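Local coordinates for capsule biosynthesis protein capD (Bacillus anthracis, PDB 3G9K) that catalyses transpeptidation that cleaves the poly-gamma-D-glutamate capsule and joins it to the diaminopimelate side-chain amine of peptidoglycan, at the interface of chains A and B. Residues are numbered along the deposited sequence; one frame, centred on the assembly and turned at random. Chains: chain A, Capsule biosynthesis protein capD; chain B, Capsule biosynthesis protein capD.

Contact 1: the interface of chains A and B. Residues chain A 44-45, 72-75; chain B 11-14.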
ATOM      1  N   ALA A  44       3.120  10.485 -14.403  1.00 22.89           N
ATOM      2  CA  ALA A  44       3.110   9.647 -13.181  1.00 22.81           C
ATOM      3  C   ALA A  44       1.845   8.796 -13.129  1.00 22.66           C
ATOM      4  O   ALA A  44       1.916   7.617 -12.764  1.00 21.27           O
ATOM      5  CB  ALA A  44       3.241  10.505 -11.919  1.00 22.70           C
ATOM      6  N   VAL A  45       0.702   9.381 -13.525  1.00 22.61           N
ATOM      7  CA  VAL A  45      -0.603   8.667 -13.488  1.00 22.35           C
ATOM      8  C   VAL A  45      -0.603   7.502 -14.463  1.00 22.56           C
ATOM      9  O   VAL A  45      -0.911   6.374 -14.081  1.00 21.21           O
ATOM     10  CB  VAL A  45      -1.793   9.617 -13.673  1.00 23.63           C
ATOM     11  CG1 VAL A  45      -3.156   8.882 -13.793  1.00 22.72           C
ATOM     12  CG2 VAL A  45      -1.848  10.551 -12.512  1.00 21.26           C
ATOM     13  N   LEU A  72      -3.029   8.603  -4.066  1.00 19.92           N
ATOM     14  CA  LEU A  72      -2.804  10.010  -3.809  1.00 20.73           C
ATOM     15  C   LEU A  72      -2.043  10.546  -4.995  1.00 21.09           C
ATOM     16  O   LEU A  72      -1.065   9.913  -5.453  1.00 21.34           O
ATOM     17  CB  LEU A  72      -2.024  10.162  -2.481  1.00 21.45           C
ATOM     18  CG  LEU A  72      -1.827  11.517  -1.827  1.00 21.64           C
ATOM     19  CD1 LEU A  72      -3.163  12.114  -1.465  1.00 21.97           C
ATOM     20  CD2 LEU A  72      -0.893  11.367  -0.582  1.00 21.07           C
ATOM     21  N   ILE A  73      -2.514  11.669  -5.549  1.00 21.12           N
ATOM     22  CA  ILE A  73      -1.878  12.306  -6.709  1.00 21.41           C
ATOM     23  C   ILE A  73      -1.644  13.783  -6.336  1.00 22.66           C
ATOM     24  O   ILE A  73      -2.609  14.564  -6.153  1.00 22.37           O
ATOM     25  CB  ILE A  73      -2.704  12.220  -8.008  1.00 21.44           C
ATOM     26  CG1 ILE A  73      -3.112  10.771  -8.371  1.00 21.82           C
ATOM     27  CG2 ILE A  73      -1.888  12.776  -9.170  1.00 21.44           C
ATOM     28  CD1 ILE A  73      -4.208  10.652  -9.455  1.00 22.75           C
ATOM     29  N   ILE A  74      -0.371  14.155  -6.228  1.00 23.46           N
ATOM     30  CA  ILE A  74       0.022  15.531  -5.902  1.00 25.55           C
ATOM     31  C   ILE A  74       0.888  16.102  -7.026  1.00 27.45           C
ATOM     32  O   ILE A  74       2.023  15.671  -7.244  1.00 27.02           O
ATOM     33  CB  ILE A  74       0.773  15.619  -4.533  1.00 25.46           C
ATOM     34  CG1 ILE A  74       0.051  14.841  -3.411  1.00 23.87           C
ATOM     35  CG2 ILE A  74       1.024  17.108  -4.131  1.00 23.70           C
ATOM     36  CD1 ILE A  74      -1.299  15.376  -2.896  1.00 23.51           C
ATOM     37  N   SER A  75       0.308  17.043  -7.777  1.00 29.54           N
ATOM     38  CA  SER A  75       1.003  17.699  -8.879  1.00 31.40           C
ATOM     39  C   SER A  75       1.365  19.084  -8.399  1.00 34.16           C
ATOM     40  O   SER A  75       0.999  19.468  -7.289  1.00 34.39           O
ATOM     41  CB  SER A  75       0.115  17.790 -10.122  1.00 32.17           C
ATOM     42  OG  SER A  75      -1.018  18.598  -9.864  1.00 33.06           O
TER
ATOM     43  N   GLY B  11       7.173  16.689 -11.889  1.00 29.14           N
ATOM     44  CA  GLY B  11       7.266  16.687 -10.420  1.00 28.45           C
ATOM     45  C   GLY B  11       5.998  16.209  -9.753  1.00 26.67           C
ATOM     46  O   GLY B  11       5.808  16.396  -8.555  1.00 26.99           O
ATOM     47  N   THR B  12       5.104  15.596 -10.516  1.00 25.83           N
ATOM     48  CA  THR B  12       3.872  15.075  -9.929  1.00 24.26           C
ATOM     49  C   THR B  12       4.281  13.787  -9.216  1.00 23.22           C
ATOM     50  O   THR B  12       5.082  13.026  -9.732  1.00 23.06           O
ATOM     51  CB  THR B  12       2.798  14.769 -10.972  1.00 24.94           C
ATOM     52  OG1 THR B  12       2.474  15.979 -11.675  1.00 25.31           O
ATOM     53  CG2 THR B  12       1.558  14.192 -10.328  1.00 24.63           C
ATOM     54  N   VAL B  13       3.730  13.583  -8.030  1.00 21.61           N
ATOM     55  CA  VAL B  13       4.046  12.407  -7.214  1.00 21.78           C
ATOM     56  C   VAL B  13       2.764  11.618  -7.009  1.00 19.94           C
ATOM     57  O   VAL B  13       1.712  12.127  -6.629  1.00 20.00           O
ATOM     58  CB  VAL B  13       4.827  12.742  -5.898  1.00 22.34           C
ATOM     59  CG1 VAL B  13       4.421  14.048  -5.325  1.00 25.76           C
ATOM     60  CG2 VAL B  13       4.771  11.627  -4.830  1.00 19.77           C
ATOM     61  N   VAL B  14       2.849  10.344  -7.317  1.00 17.52           N
ATOM     62  CA  VAL B  14       1.775   9.457  -6.984  1.00 16.94           C
ATOM     63  C   VAL B  14       2.262   8.544  -5.853  1.00 16.55           C
ATOM     64  O   VAL B  14       3.349   7.942  -5.956  1.00 16.29           O
ATOM     65  CB  VAL B  14       1.411   8.542  -8.196  1.00 16.58           C
ATOM     66  CG1 VAL B  14       0.469   7.415  -7.752  1.00 16.65           C
ATOM     67  CG2 VAL B  14       0.820   9.362  -9.386  1.00 14.99           C
TER
HETATM   68  O   HOH W   1       4.269  17.342  -6.818  1.00 36.02           O
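B:Thr12 is turned with CG2 anti to its backbone N and OG1 beside that N (chi1 -60°), and both branches then face chain A at A:Ser75. OG1 lies 3.4 Å from CB of A:Ser75. CG2 lies near A:Ile74 O and CA of A:Ser75 and also reaches CG2 of A:Ile73, 3.9 Å away, where the two side chains cross obliquely. CapD is a gamma-glutamyltransferase, a family with the Ntn-hydrolase fold. Here strand 68-74 of the large chain joins strand 13-19 of the small chain as an antiparallel pair, so the sheet continues across the two polypeptides. A:Ile74 N donates to B:Val13 O at 2.9 Å. B:Val13 N returns a bond to A:Ile74 O at 2.8 Å. The same A:Ile74 O meets water 1, which also touches B:Gly11 O. The oxygen thus meets both an N-H and a water. CG1 of B:Val13 packs beside it, 3.5 Å from A:Ile74 O. B:Val14 divides its branches. CG1 stands anti to the backbone N (chi1 169°) and lies near A:Leu72 O. CG2 points to helix 44-58 and meets CB of A:Ala44 at 3.7 Å, at the first residue of the helix.

Contact 2: the interface of chains A and B. Residues chain A 99, 156, 202, 205-206; chain B 28-30, 35.
The phenol ring of B:Tyr29 has the backbone oxygen of A:Lys156 near its CD2-CE2 rim, with O 3.9 Å from CE2. The flat peptide carbonyl of B:Tyr29 is met by the same lysine. NZ of A:Lys156 donates to B:Tyr29 O at 2.8 Å, tilted 20° from the carbonyl plane. The chain beyond CG is extended, and CD and CE run past this oxygen. Water 2 also links NZ to B:Tyr29 N. A:Thr205 packs against B:Thr30, B:Leu35 and B:Lys28. With OG1 anti to its own carbonyl carbon (chi1 -65°), A:Thr205 turns that hydroxyl to B:Thr30, whose OG1 makes a weak bond to OG1 of A:Thr205 at 3.3 Å. Water 4 joins the two hydroxyls. The other branch, CG2, packs on CD1 of B:Leu35 at 3.6 Å. The side chains of A:Ile99 and B:Leu35 cross at about a right angle, with CG2 of the isoleucine near CB of the leucine. B:Lys28 bends at chi2 and chi4, and water 3 lies between its NZ and A:Thr205 O. The site lies where the last turn of helix 196-206 and loops of the large chain flank the short strand 29-30 of the small chain.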
ATOM      1  N   ILE A  99     -16.603 -11.012   1.157  1.00 24.85           N
ATOM      2  CA  ILE A  99     -15.916 -10.477  -0.048  1.00 23.33           C
ATOM      3  C   ILE A  99     -16.608  -9.188  -0.446  1.00 22.29           C
ATOM      4  O   ILE A  99     -17.844  -9.137  -0.471  1.00 20.39           O
ATOM      5  CB  ILE A  99     -15.939 -11.490  -1.198  1.00 23.67           C
ATOM      6  CG1 ILE A  99     -15.226 -12.768  -0.786  1.00 24.19           C
ATOM      7  CG2 ILE A  99     -15.337 -10.890  -2.494  1.00 22.80           C
ATOM      8  CD1 ILE A  99     -15.332 -13.926  -1.753  1.00 22.70           C
ATOM      9  N   LYS A 156      -8.956 -25.639  -8.024  1.00 28.02           N
ATOM     10  CA  LYS A 156      -8.948 -24.541  -8.994  1.00 26.98           C
ATOM     11  C   LYS A 156      -7.533 -23.944  -9.211  1.00 26.65           C
ATOM     12  O   LYS A 156      -7.337 -23.164 -10.141  1.00 24.38           O
ATOM     13  CB  LYS A 156      -9.843 -23.398  -8.496  1.00 27.52           C
ATOM     14  CG  LYS A 156     -11.378 -23.616  -8.477  1.00 28.47           C
ATOM     15  CD  LYS A 156     -12.051 -22.230  -8.627  1.00 28.57           C
ATOM     16  CE  LYS A 156     -13.457 -22.161  -8.057  1.00 30.28           C
ATOM     17  NZ  LYS A 156     -14.032 -20.776  -8.137  1.00 30.32           N
ATOM     18  N   ILE A 202     -17.809 -13.685 -10.933  1.00 16.84           N
ATOM     19  CA  ILE A 202     -17.685 -13.080  -9.597  1.00 17.39           C
ATOM     20  C   ILE A 202     -18.933 -13.321  -8.767  1.00 18.01           C
ATOM     21  O   ILE A 202     -18.867 -13.596  -7.541  1.00 16.88           O
ATOM     22  CB  ILE A 202     -17.442 -11.564  -9.669  1.00 16.34           C
ATOM     23  CG1 ILE A 202     -16.115 -11.247 -10.381  1.00 15.59           C
ATOM     24  CG2 ILE A 202     -17.428 -10.921  -8.249  1.00 16.90           C
ATOM     25  CD1 ILE A 202     -16.008  -9.752 -10.806  1.00 16.69           C
ATOM     26  N   THR A 205     -19.024 -16.929  -7.527  1.00 19.96           N
ATOM     27  CA  THR A 205     -17.959 -17.345  -6.640  1.00 20.03           C
ATOM     28  C   THR A 205     -18.075 -16.612  -5.312  1.00 19.98           C
ATOM     29  O   THR A 205     -17.891 -17.233  -4.258  1.00 19.33           O
ATOM     30  CB  THR A 205     -16.585 -17.098  -7.281  1.00 20.71           C
ATOM     31  OG1 THR A 205     -16.452 -17.958  -8.444  1.00 18.51           O
ATOM     32  CG2 THR A 205     -15.477 -17.403  -6.301  1.00 19.37           C
ATOM     33  N   ALA A 206     -18.402 -15.319  -5.376  1.00 19.68           N
ATOM     34  CA  ALA A 206     -18.472 -14.454  -4.195  1.00 20.37           C
ATOM     35  C   ALA A 206     -19.860 -14.376  -3.555  1.00 21.25           C
ATOM     36  O   ALA A 206     -19.981 -13.892  -2.441  1.00 22.08           O
ATOM     37  CB  ALA A 206     -17.997 -13.078  -4.537  1.00 19.95           C
TER
ATOM     38  N   LYS B  28     -10.465 -17.357  -2.560  1.00 22.62           N
ATOM     39  CA  LYS B  28     -11.426 -17.712  -3.597  1.00 22.81           C
ATOM     40  C   LYS B  28     -10.917 -17.118  -4.914  1.00 22.09           C
ATOM     41  O   LYS B  28     -10.284 -16.069  -4.925  1.00 21.15           O
ATOM     42  CB  LYS B  28     -12.822 -17.198  -3.247  1.00 23.60           C
ATOM     43  CG  LYS B  28     -13.428 -17.865  -1.994  1.00 25.50           C
ATOM     44  CD  LYS B  28     -14.891 -18.255  -2.218  1.00 29.15           C
ATOM     45  CE  LYS B  28     -15.468 -19.055  -1.056  1.00 30.06           C
ATOM     46  NZ  LYS B  28     -15.576 -20.507  -1.409  1.00 31.16           N
ATOM     47  N   TYR B  29     -11.157 -17.822  -6.005  1.00 21.74           N
ATOM     48  CA  TYR B  29     -10.465 -17.549  -7.258  1.00 21.69           C
ATOM     49  C   TYR B  29     -11.386 -17.800  -8.428  1.00 21.69           C
ATOM     50  O   TYR B  29     -12.008 -18.862  -8.523  1.00 21.33           O
ATOM     51  CB  TYR B  29      -9.275 -18.477  -7.340  1.00 21.50           C
ATOM     52  CG  TYR B  29      -8.441 -18.434  -8.578  1.00 20.52           C
ATOM     53  CD1 TYR B  29      -7.364 -17.567  -8.679  1.00 19.84           C
ATOM     54  CD2 TYR B  29      -8.636 -19.346  -9.602  1.00 19.44           C
ATOM     55  CE1 TYR B  29      -6.540 -17.582  -9.796  1.00 20.31           C
ATOM     56  CE2 TYR B  29      -7.834 -19.351 -10.712  1.00 22.60           C
ATOM     57  CZ  TYR B  29      -6.779 -18.462 -10.808  1.00 21.27           C
ATOM     58  OH  TYR B  29      -5.943 -18.505 -11.901  1.00 20.76           O
ATOM     59  N   THR B  30     -11.546 -16.797  -9.279  1.00 20.78           N
ATOM     60  CA  THR B  30     -12.351 -16.962 -10.462  1.00 20.58           C
ATOM     61  C   THR B  30     -11.823 -16.051 -11.568  1.00 20.14           C
ATOM     62  O   THR B  30     -11.166 -15.028 -11.290  1.00 17.66           O
ATOM     63  CB  THR B  30     -13.890 -16.758 -10.185  1.00 21.45           C
ATOM     64  OG1 THR B  30     -14.660 -17.435 -11.204  1.00 23.74           O
ATOM     65  CG2 THR B  30     -14.256 -15.257 -10.100  1.00 21.62           C
ATOM     66  N   LEU B  35     -10.127 -13.171  -5.090  1.00 17.14           N
ATOM     67  CA  LEU B  35     -11.079 -12.219  -4.504  1.00 17.31           C
ATOM     68  C   LEU B  35     -10.712 -11.786  -3.102  1.00 18.05           C
ATOM     69  O   LEU B  35     -10.416 -12.619  -2.247  1.00 17.45           O
ATOM     70  CB  LEU B  35     -12.484 -12.862  -4.500  1.00 17.28           C
ATOM     71  CG  LEU B  35     -13.090 -12.963  -5.905  1.00 19.52           C
ATOM     72  CD1 LEU B  35     -14.253 -13.987  -5.955  1.00 20.43           C
ATOM     73  CD2 LEU B  35     -13.573 -11.626  -6.371  1.00 20.66           C
TER
HETATM   74  O   HOH W   2     -12.889 -20.420  -5.496  1.00 23.68           O
HETATM   75  O   HOH W   3     -17.451 -20.099  -4.036  1.00 38.72           O
HETATM   76  O   HOH W   4     -17.354 -18.347 -11.130  1.00 42.85           O

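Contact 3: the interface of chains A and B. Residues chain A 151-152; chain B 22-23, 25-27.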
ATOM      1  N   ARG A 151      -5.037 -22.707   3.849  1.00 23.18           N
ATOM      2  CA  ARG A 151      -6.223 -21.899   3.723  1.00 22.65           C
ATOM      3  C   ARG A 151      -6.824 -21.915   2.289  1.00 23.19           C
ATOM      4  O   ARG A 151      -8.045 -21.845   2.154  1.00 23.79           O
ATOM      5  CB  ARG A 151      -5.911 -20.476   4.154  1.00 23.15           C
ATOM      6  CG  ARG A 151      -7.099 -19.604   4.376  1.00 23.04           C
ATOM      7  CD  ARG A 151      -6.699 -18.310   5.061  1.00 22.72           C
ATOM      8  NE  ARG A 151      -5.546 -17.691   4.400  1.00 23.51           N
ATOM      9  CZ  ARG A 151      -5.627 -16.890   3.332  1.00 24.08           C
ATOM     10  NH1 ARG A 151      -6.796 -16.558   2.823  1.00 22.02           N
ATOM     11  NH2 ARG A 151      -4.517 -16.396   2.798  1.00 23.37           N
ATOM     12  N   ILE A 152      -6.013 -22.061   1.230  1.00 21.95           N
ATOM     13  CA  ILE A 152      -6.523 -21.731  -0.126  1.00 21.67           C
ATOM     14  C   ILE A 152      -6.470 -22.830  -1.155  1.00 22.18           C
ATOM     15  O   ILE A 152      -7.155 -22.741  -2.161  1.00 21.39           O
ATOM     16  CB  ILE A 152      -5.789 -20.488  -0.724  1.00 20.99           C
ATOM     17  CG1 ILE A 152      -4.379 -20.802  -1.227  1.00 21.05           C
ATOM     18  CG2 ILE A 152      -5.716 -19.397   0.314  1.00 19.97           C
ATOM     19  CD1 ILE A 152      -3.714 -19.594  -1.905  1.00 21.88           C
TER
ATOM     20  N   ASN B  22      -5.721  -9.761   2.766  1.00 26.22           N
ATOM     21  CA  ASN B  22      -5.037 -10.861   3.363  1.00 25.73           C
ATOM     22  C   ASN B  22      -4.309 -11.284   2.145  1.00 25.52           C
ATOM     23  O   ASN B  22      -4.667 -10.905   1.075  1.00 23.59           O
ATOM     24  CB  ASN B  22      -5.960 -11.998   3.784  1.00 26.55           C
ATOM     25  CG  ASN B  22      -5.252 -13.086   4.608  1.00 28.34           C
ATOM     26  OD1 ASN B  22      -4.032 -13.124   4.763  1.00 32.34           O
ATOM     27  ND2 ASN B  22      -6.046 -13.979   5.145  1.00 34.24           N
ATOM     28  N   PHE B  23      -3.257 -12.044   2.311  1.00 25.68           N
ATOM     29  CA  PHE B  23      -2.559 -12.519   1.144  1.00 26.26           C
ATOM     30  C   PHE B  23      -3.492 -13.443   0.373  1.00 26.09           C
ATOM     31  O   PHE B  23      -4.220 -14.218   0.990  1.00 26.58           O
ATOM     32  CB  PHE B  23      -1.280 -13.221   1.547  1.00 28.43           C
ATOM     33  CG  PHE B  23      -0.207 -12.244   2.060  1.00 29.89           C
ATOM     34  CD1 PHE B  23       0.225 -11.194   1.250  1.00 32.51           C
ATOM     35  CD2 PHE B  23       0.320 -12.353   3.333  1.00 32.83           C
ATOM     36  CE1 PHE B  23       1.184 -10.289   1.703  1.00 33.33           C
ATOM     37  CE2 PHE B  23       1.281 -11.455   3.792  1.00 31.41           C
ATOM     38  CZ  PHE B  23       1.705 -10.423   2.990  1.00 32.17           C
ATOM     39  N   GLY B  25      -6.283 -12.569  -0.690  1.00 22.58           N
ATOM     40  CA  GLY B  25      -7.627 -12.334  -0.185  1.00 22.66           C
ATOM     41  C   GLY B  25      -8.237 -13.484   0.606  1.00 22.74           C
ATOM     42  O   GLY B  25      -7.588 -14.074   1.481  1.00 23.27           O
ATOM     43  N   THR B  26      -9.485 -13.810   0.287  1.00 22.10           N
ATOM     44  CA  THR B  26     -10.135 -15.025   0.778  1.00 21.62           C
ATOM     45  C   THR B  26      -9.541 -16.281   0.214  1.00 22.13           C
ATOM     46  O   THR B  26      -9.776 -17.370   0.747  1.00 23.30           O
ATOM     47  CB  THR B  26     -11.614 -15.048   0.369  1.00 21.62           C
ATOM     48  OG1 THR B  26     -11.714 -15.094  -1.049  1.00 17.74           O
ATOM     49  CG2 THR B  26     -12.307 -13.843   0.854  1.00 20.33           C
ATOM     50  N   GLY B  27      -8.777 -16.157  -0.866  1.00 21.29           N
ATOM     51  CA  GLY B  27      -8.249 -17.310  -1.582  1.00 21.01           C
ATOM     52  C   GLY B  27      -9.231 -17.845  -2.598  1.00 21.48           C
ATOM     53  O   GLY B  27      -8.899 -18.698  -3.408  1.00 21.68           O
TER
HETATM   54  O   HOH W   5      -9.205 -21.276  -2.887  1.00 28.51           O
HETATM   55  O   HOH W   6      -9.513 -17.102   3.659  1.00 31.56           O
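B:Gly25 and B:Gly27 both have positive phi in the loop that turns its carbonyl oxygens toward A:Arg151 and A:Ile152 at the end of helix 139-152. The arginine reaches this loop of the small chain of CapD, a gamma-glutamyltransferase, with CG anti to its backbone N (chi1 -167°) and a bend at chi3 (48°). Its guanidinium then works as a clamp on main-chain oxygens. NH2 donates to B:Phe23 O at 2.8 Å, with the oxygen in the guanidinium plane. NH1 donates to B:Gly25 O at 2.9 Å, with that oxygen tilted out of the plane. Water 6 lies at the edge, in plane, and links NH1 to B:Thr26 O. The side chain thus holds B:Phe23 and B:Gly25 directly and B:Thr26 through water. B:Asn22 comes tip to tip with the arginine and lays its amide over one face. ND2 stands over the centre, 3.5 Å from CZ of A:Arg151, and the two planes are 18° apart. OD1 of B:Asn22 accepts from B:Phe23 N at 2.8 Å, a bent bond that may help hold the amide's rotation. CG2 of A:Ile152 lies over the rim of the opposite face. B:Phe23 also lines the pocket that holds glutamic acid, so the clamp probably steadies that wall. CG2 of A:Ile152 also touches CA of B:Gly27 at 3.8 Å, while water 5 lies 2.6 Å from O of A:Ile152 and 2.6 Å from O of B:Gly27.

Contact 2 and contact 3 are neighbours, with C-alpha centres about 10 Å apart. They follow one another along the small chain, from the loop at residues 22-27 into strand 29-30. Contact 1 is remote, its centre about 33 Å from that of contact 2 and about 31 Å from that of contact 3. Its strand 13-19 nevertheless leads toward the same loop. One short stretch of the small chain therefore meets several separate parts of the large chain. The two chains, made from one precursor, are held together at well separated places, one of them, contact 3, centred about 11 Å from the nucleophile B:Thr1.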